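Local coordinates for LEOA (Escherichia coli, PDB 4AUR), which is a bacterial dynamin-like GTPase of enterotoxigenic strains, and probably couples GTP hydrolysis to work on membranes as other dynamins do, at residues 400-412 and 429-441. Residues are numbered along the deposited sequence; the frame is centred on the assembly and turned at random.
Sequences LSSSESFLSGLGE and SPATLKTTILAAR
Leu-407 is the knob of an antiparallel helix pair in the dynamin-like helical domain, seated in a hole formed by Pro-430, Leu-433, Lys-434 and Ile-437. The axes of helix segments 400-408 and 430-441 come within 9.4 Å, their N-to-C directions 166° apart. Leu-407 CD1 lies 3.9 Å from Leu-433 CB, the two side chains crossing at about a right angle, while the carbonyl O and CB of Leu-407 meet Pro-430. One turn further along the second helix, Ile-437 meets Leu-400 and Ser-403: its CG2 rests against the Leu-400 carbonyl, while CD1 reaches Ser-403 CB. Leu-400 in turn lays CD1 over the Arg-441 backbone.

Polar groups line one flank of this apolar seam. Arg-441 CG stands anti to the backbone N (chi1 -165°) and the chain bends at chi3, carrying Arg-441 NH1 to Ser-401 OG, where it donates a nearly straight hydrogen bond of 2.8 Å in the guanidinium plane. Arg-441 NH1 also makes a longer salt bridge of 3.4 Å to Glu-404 OE1, with carboxylate and guanidinium planes nearly perpendicular. A bend at chi3 takes the Lys-434 chain past Glu-404 CG, and Lys-434 NZ donates a hydrogen bond to Ser-408 OG (2.9 Å), a hydroxyl that itself donates to Glu-404 O.

At the other end Glu-412 meets the start of the second helix, where Ser-429 and Thr-432 form a capping box. Glu-412 OE2 accepts two hydrogen bonds, from Ser-429 OG on the syn lone pair (3.0 Å) and from Ala-431 N above the carboxylate plane (3.2 Å). The helix N-terminus would probably favour the charged carboxylate.

Helix 275-343 packs on Leu-407 through Phe-299, Phe-415 touches Pro-430 and Leu-433, and helix 530-544 covers Leu-400 and Ala-440 with Leu-542.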
ATOM      1  N   LEU A 400     -16.095 -13.322   2.522  1.00 30.43           N
ATOM      2  CA  LEU A 400     -14.977 -14.262   2.459  1.00 29.71           C
ATOM      3  C   LEU A 400     -14.457 -14.375   1.041  1.00 31.25           C
ATOM      4  O   LEU A 400     -13.254 -14.484   0.808  1.00 34.29           O
ATOM      5  CB  LEU A 400     -15.434 -15.640   2.897  1.00 27.19           C
ATOM      6  CG  LEU A 400     -15.749 -15.767   4.359  1.00 26.84           C
ATOM      7  CD1 LEU A 400     -16.064 -17.215   4.676  1.00 26.90           C
ATOM      8  CD2 LEU A 400     -14.588 -15.264   5.189  1.00 26.90           C
ATOM      9  N   SER A 401     -15.376 -14.374   0.090  1.00 31.45           N
ATOM     10  CA  SER A 401     -15.000 -14.528  -1.283  1.00 32.44           C
ATOM     11  C   SER A 401     -14.333 -13.290  -1.818  1.00 31.70           C
ATOM     12  O   SER A 401     -13.564 -13.386  -2.754  1.00 35.61           O
ATOM     13  CB  SER A 401     -16.212 -14.908  -2.122  1.00 33.32           C
ATOM     14  OG  SER A 401     -16.608 -16.221  -1.766  1.00 35.34           O
ATOM     15  N   SER A 402     -14.626 -12.126  -1.256  1.00 29.82           N
ATOM     16  CA  SER A 402     -13.988 -10.909  -1.757  1.00 29.35           C
ATOM     17  C   SER A 402     -12.603 -10.718  -1.132  1.00 28.43           C
ATOM     18  O   SER A 402     -11.793  -9.986  -1.663  1.00 28.50           O
ATOM     19  CB  SER A 402     -14.859  -9.680  -1.517  1.00 27.34           C
ATOM     20  OG  SER A 402     -15.077  -9.531  -0.140  1.00 29.15           O
ATOM     21  N   SER A 403     -12.354 -11.343   0.008  1.00 28.39           N
ATOM     22  CA  SER A 403     -11.018 -11.402   0.551  1.00 29.56           C
ATOM     23  C   SER A 403     -10.185 -12.358  -0.303  1.00 30.77           C
ATOM     24  O   SER A 403      -9.086 -12.017  -0.714  1.00 30.57           O
ATOM     25  CB  SER A 403     -11.036 -11.862   2.002  1.00 28.89           C
ATOM     26  OG  SER A 403     -11.773 -10.966   2.805  1.00 29.56           O
ATOM     27  N   GLU A 404     -10.715 -13.540  -0.591  1.00 33.40           N
ATOM     28  CA  GLU A 404     -10.020 -14.491  -1.449  1.00 35.65           C
ATOM     29  C   GLU A 404      -9.573 -13.796  -2.723  1.00 35.07           C
ATOM     30  O   GLU A 404      -8.441 -13.946  -3.182  1.00 35.95           O
ATOM     31  CB  GLU A 404     -10.948 -15.649  -1.822  1.00 40.69           C
ATOM     32  CG  GLU A 404     -10.362 -16.571  -2.898  1.00 45.55           C
ATOM     33  CD  GLU A 404     -11.391 -17.372  -3.708  1.00 50.32           C
ATOM     34  OE1 GLU A 404     -12.619 -17.047  -3.696  1.00 51.16           O
ATOM     35  OE2 GLU A 404     -10.941 -18.341  -4.376  1.00 48.82           O
ATOM     36  N   SER A 405     -10.502 -13.035  -3.287  1.00 33.58           N
ATOM     37  CA  SER A 405     -10.346 -12.388  -4.577  1.00 31.05           C
ATOM     38  C   SER A 405      -9.374 -11.216  -4.509  1.00 28.69           C
ATOM     39  O   SER A 405      -8.737 -10.899  -5.489  1.00 27.94           O
ATOM     40  CB  SER A 405     -11.737 -11.941  -5.051  1.00 32.17           C
ATOM     41  OG  SER A 405     -11.701 -11.117  -6.190  1.00 33.63           O
ATOM     42  N   PHE A 406      -9.268 -10.565  -3.354  1.00 26.91           N
ATOM     43  CA  PHE A 406      -8.288  -9.517  -3.165  1.00 25.24           C
ATOM     44  C   PHE A 406      -6.907 -10.161  -3.145  1.00 26.03           C
ATOM     45  O   PHE A 406      -6.044  -9.821  -3.966  1.00 27.37           O
ATOM     46  CB  PHE A 406      -8.533  -8.744  -1.882  1.00 24.30           C
ATOM     47  CG  PHE A 406      -7.480  -7.710  -1.596  1.00 24.15           C
ATOM     48  CD1 PHE A 406      -7.489  -6.496  -2.251  1.00 24.09           C
ATOM     49  CD2 PHE A 406      -6.472  -7.953  -0.685  1.00 22.38           C
ATOM     50  CE1 PHE A 406      -6.507  -5.542  -2.004  1.00 22.81           C
ATOM     51  CE2 PHE A 406      -5.514  -6.997  -0.423  1.00 21.76           C
ATOM     52  CZ  PHE A 406      -5.522  -5.804  -1.089  1.00 21.46           C
ATOM     53  N   LEU A 407      -6.731 -11.118  -2.235  1.00 24.49           N
ATOM     54  CA  LEU A 407      -5.495 -11.888  -2.119  1.00 22.78           C
ATOM     55  C   LEU A 407      -5.079 -12.628  -3.384  1.00 24.45           C
ATOM     56  O   LEU A 407      -3.916 -12.923  -3.544  1.00 26.05           O
ATOM     57  CB  LEU A 407      -5.605 -12.900  -0.992  1.00 21.40           C
ATOM     58  CG  LEU A 407      -5.772 -12.373   0.430  1.00 21.03           C
ATOM     59  CD1 LEU A 407      -6.032 -13.541   1.346  1.00 22.01           C
ATOM     60  CD2 LEU A 407      -4.550 -11.658   0.929  1.00 21.51           C
ATOM     61  N   SER A 408      -5.999 -12.953  -4.284  1.00 25.91           N
ATOM     62  CA  SER A 408      -5.606 -13.689  -5.490  1.00 25.86           C
ATOM     63  C   SER A 408      -4.932 -12.768  -6.484  1.00 27.07           C
ATOM     64  O   SER A 408      -4.088 -13.217  -7.261  1.00 29.85           O
ATOM     65  CB  SER A 408      -6.817 -14.354  -6.148  1.00 26.14           C
ATOM     66  OG  SER A 408      -7.293 -15.449  -5.380  1.00 25.19           O
ATOM     67  N   GLY A 409      -5.312 -11.486  -6.452  1.00 27.42           N
ATOM     68  CA  GLY A 409      -4.758 -10.459  -7.334  1.00 27.27           C
ATOM     69  C   GLY A 409      -3.469  -9.819  -6.852  1.00 27.93           C
ATOM     70  O   GLY A 409      -2.962  -8.891  -7.482  1.00 28.51           O
ATOM     71  N   LEU A 410      -2.929 -10.287  -5.734  1.00 27.23           N
ATOM     72  CA  LEU A 410      -1.694  -9.713  -5.220  1.00 27.48           C
ATOM     73  C   LEU A 410      -0.481 -10.360  -5.862  1.00 29.53           C
ATOM     74  O   LEU A 410       0.529  -9.696  -6.057  1.00 31.79           O
ATOM     75  CB  LEU A 410      -1.618  -9.853  -3.701  1.00 25.75           C
ATOM     76  CG  LEU A 410      -2.712  -9.088  -2.945  1.00 24.96           C
ATOM     77  CD1 LEU A 410      -2.479  -9.169  -1.443  1.00 23.37           C
ATOM     78  CD2 LEU A 410      -2.815  -7.632  -3.384  1.00 23.45           C
ATOM     79  N   GLY A 411      -0.588 -11.653  -6.187  1.00 30.63           N
ATOM     80  CA  GLY A 411       0.541 -12.431  -6.696  1.00 30.73           C
ATOM     81  C   GLY A 411       1.067 -13.264  -5.558  1.00 30.85           C
ATOM     82  O   GLY A 411       0.901 -12.885  -4.412  1.00 32.10           O
ATOM     83  N   GLU A 412       1.708 -14.392  -5.825  1.00 30.47           N
ATOM     84  CA  GLU A 412       2.054 -15.278  -4.706  1.00 32.93           C
ATOM     85  C   GLU A 412       3.274 -14.776  -3.953  1.00 31.25           C
ATOM     86  O   GLU A 412       3.522 -15.222  -2.850  1.00 30.61           O
ATOM     87  CB  GLU A 412       2.262 -16.730  -5.147  1.00 36.16           C
ATOM     88  CG  GLU A 412       1.420 -17.749  -4.376  1.00 40.43           C
ATOM     89  CD  GLU A 412       1.857 -17.955  -2.923  1.00 40.54           C
ATOM     90  OE1 GLU A 412       2.716 -18.834  -2.629  1.00 42.12           O
ATOM     91  OE2 GLU A 412       1.293 -17.261  -2.064  1.00 37.39           O
ATOM     92  N   SER A 429       1.853 -16.203   3.258  1.00 21.17           N
ATOM     93  CA  SER A 429       1.724 -15.729   1.883  1.00 20.99           C
ATOM     94  C   SER A 429       0.257 -15.484   1.534  1.00 20.87           C
ATOM     95  O   SER A 429      -0.644 -15.917   2.256  1.00 21.45           O
ATOM     96  CB  SER A 429       2.313 -16.771   0.940  1.00 22.15           C
ATOM     97  OG  SER A 429       1.501 -17.957   0.867  1.00 24.81           O
ATOM     98  N   PRO A 430      -0.009 -14.807   0.425  1.00 19.20           N
ATOM     99  CA  PRO A 430      -1.396 -14.706   0.055  1.00 19.71           C
ATOM    100  C   PRO A 430      -2.090 -16.044   0.042  1.00 20.88           C
ATOM    101  O   PRO A 430      -3.253 -16.132   0.453  1.00 21.46           O
ATOM    102  CB  PRO A 430      -1.344 -14.132  -1.339  1.00 19.47           C
ATOM    103  CG  PRO A 430      -0.141 -13.281  -1.303  1.00 19.60           C
ATOM    104  CD  PRO A 430       0.844 -13.978  -0.421  1.00 19.54           C
ATOM    105  N   ALA A 431      -1.382 -17.087  -0.394  1.00 21.25           N
ATOM    106  CA  ALA A 431      -2.008 -18.381  -0.500  1.00 21.07           C
ATOM    107  C   ALA A 431      -2.199 -19.041   0.853  1.00 22.37           C
ATOM    108  O   ALA A 431      -3.110 -19.858   0.986  1.00 23.41           O
ATOM    109  CB  ALA A 431      -1.252 -19.281  -1.451  1.00 21.61           C
ATOM    110  N   THR A 432      -1.379 -18.715   1.863  1.00 23.07           N
ATOM    111  CA  THR A 432      -1.594 -19.335   3.172  1.00 23.34           C
ATOM    112  C   THR A 432      -2.816 -18.745   3.799  1.00 24.68           C
ATOM    113  O   THR A 432      -3.534 -19.450   4.495  1.00 29.67           O
ATOM    114  CB  THR A 432      -0.413 -19.256   4.163  1.00 24.61           C
ATOM    115  OG1 THR A 432      -0.169 -17.899   4.588  1.00 26.30           O
ATOM    116  CG2 THR A 432       0.841 -19.858   3.561  1.00 25.21           C
ATOM    117  N   LEU A 433      -3.057 -17.462   3.539  1.00 24.89           N
ATOM    118  CA  LEU A 433      -4.138 -16.743   4.155  1.00 23.64           C
ATOM    119  C   LEU A 433      -5.371 -17.051   3.375  1.00 23.98           C
ATOM    120  O   LEU A 433      -6.439 -17.157   3.933  1.00 23.92           O
ATOM    121  CB  LEU A 433      -3.899 -15.236   4.122  1.00 23.81           C
ATOM    122  CG  LEU A 433      -2.708 -14.610   4.849  1.00 23.60           C
ATOM    123  CD1 LEU A 433      -2.268 -13.298   4.202  1.00 22.74           C
ATOM    124  CD2 LEU A 433      -3.055 -14.390   6.306  1.00 23.65           C
ATOM    125  N   LYS A 434      -5.241 -17.160   2.068  1.00 25.92           N
ATOM    126  CA  LYS A 434      -6.388 -17.517   1.252  1.00 27.48           C
ATOM    127  C   LYS A 434      -6.959 -18.851   1.752  1.00 28.70           C
ATOM    128  O   LYS A 434      -8.145 -18.973   1.935  1.00 30.20           O
ATOM    129  CB  LYS A 434      -5.976 -17.612  -0.202  1.00 28.98           C
ATOM    130  CG  LYS A 434      -7.126 -17.657  -1.178  1.00 32.82           C
ATOM    131  CD  LYS A 434      -6.727 -17.208  -2.580  1.00 34.64           C
ATOM    132  CE  LYS A 434      -6.137 -18.344  -3.407  1.00 39.23           C
ATOM    133  NZ  LYS A 434      -6.219 -18.077  -4.881  1.00 40.14           N
ATOM    134  N   THR A 435      -6.104 -19.829   2.024  1.00 30.15           N
ATOM    135  CA  THR A 435      -6.543 -21.178   2.402  1.00 31.55           C
ATOM    136  C   THR A 435      -7.449 -21.216   3.626  1.00 32.49           C
ATOM    137  O   THR A 435      -8.391 -21.999   3.712  1.00 33.39           O
ATOM    138  CB  THR A 435      -5.330 -22.046   2.751  1.00 30.16           C
ATOM    139  OG1 THR A 435      -4.384 -21.948   1.698  1.00 30.55           O
ATOM    140  CG2 THR A 435      -5.737 -23.498   2.934  1.00 30.88           C
ATOM    141  N   THR A 436      -7.103 -20.385   4.590  1.00 31.43           N
ATOM    142  CA  THR A 436      -7.752 -20.364   5.861  1.00 30.18           C
ATOM    143  C   THR A 436      -9.151 -19.803   5.673  1.00 31.87           C
ATOM    144  O   THR A 436     -10.129 -20.319   6.202  1.00 35.61           O
ATOM    145  CB  THR A 436      -6.882 -19.531   6.794  1.00 28.84           C
ATOM    146  OG1 THR A 436      -5.710 -20.292   7.076  1.00 28.48           O
ATOM    147  CG2 THR A 436      -7.564 -19.213   8.091  1.00 29.98           C
ATOM    148  N   ILE A 437      -9.226 -18.741   4.899  1.00 32.29           N
ATOM    149  CA  ILE A 437     -10.481 -18.193   4.417  1.00 32.94           C
ATOM    150  C   ILE A 437     -11.344 -19.270   3.696  1.00 34.58           C
ATOM    151  O   ILE A 437     -12.465 -19.537   4.118  1.00 35.86           O
ATOM    152  CB  ILE A 437     -10.184 -16.952   3.539  1.00 30.40           C
ATOM    153  CG1 ILE A 437      -9.805 -15.784   4.428  1.00 29.96           C
ATOM    154  CG2 ILE A 437     -11.375 -16.541   2.719  1.00 32.90           C
ATOM    155  CD1 ILE A 437      -9.306 -14.598   3.670  1.00 30.16           C
ATOM    156  N   LEU A 438     -10.816 -19.914   2.661  1.00 34.87           N
ATOM    157  CA  LEU A 438     -11.603 -20.866   1.863  1.00 36.83           C
ATOM    158  C   LEU A 438     -12.055 -22.123   2.595  1.00 37.02           C
ATOM    159  O   LEU A 438     -13.043 -22.726   2.217  1.00 43.72           O
ATOM    160  CB  LEU A 438     -10.837 -21.323   0.627  1.00 38.65           C
ATOM    161  CG  LEU A 438     -10.358 -20.275  -0.374  1.00 40.45           C
ATOM    162  CD1 LEU A 438     -10.228 -20.943  -1.735  1.00 45.15           C
ATOM    163  CD2 LEU A 438     -11.289 -19.082  -0.473  1.00 42.40           C
ATOM    164  N   ALA A 439     -11.327 -22.558   3.604  1.00 35.48           N
ATOM    165  CA  ALA A 439     -11.805 -23.638   4.432  1.00 33.19           C
ATOM    166  C   ALA A 439     -12.908 -23.131   5.357  1.00 32.51           C
ATOM    167  O   ALA A 439     -13.756 -23.893   5.786  1.00 33.21           O
ATOM    168  CB  ALA A 439     -10.669 -24.227   5.236  1.00 33.54           C
ATOM    169  N   ALA A 440     -12.910 -21.848   5.677  1.00 31.28           N
ATOM    170  CA  ALA A 440     -13.994 -21.311   6.483  1.00 31.14           C
ATOM    171  C   ALA A 440     -15.243 -21.130   5.627  1.00 31.63           C
ATOM    172  O   ALA A 440     -16.346 -21.354   6.095  1.00 32.71           O
ATOM    173  CB  ALA A 440     -13.601 -19.996   7.114  1.00 30.73           C
ATOM    174  N   ARG A 441     -15.060 -20.707   4.382  1.00 30.02           N
ATOM    175  CA  ARG A 441     -16.153 -20.600   3.452  1.00 30.48           C
ATOM    176  C   ARG A 441     -16.695 -21.980   3.085  1.00 31.88           C
ATOM    177  O   ARG A 441     -17.858 -22.117   2.783  1.00 31.34           O
ATOM    178  CB  ARG A 441     -15.710 -19.869   2.188  1.00 30.95           C
ATOM    179  CG  ARG A 441     -16.868 -19.404   1.335  1.00 33.82           C
ATOM    180  CD  ARG A 441     -16.428 -18.886  -0.015  1.00 35.43           C
ATOM    181  NE  ARG A 441     -15.907 -19.971  -0.843  1.00 37.67           N
ATOM    182  CZ  ARG A 441     -15.448 -19.822  -2.083  1.00 36.82           C
ATOM    183  NH1 ARG A 441     -15.462 -18.630  -2.650  1.00 35.03           N
ATOM    184  NH2 ARG A 441     -14.970 -20.870  -2.755  1.00 36.76           N
TER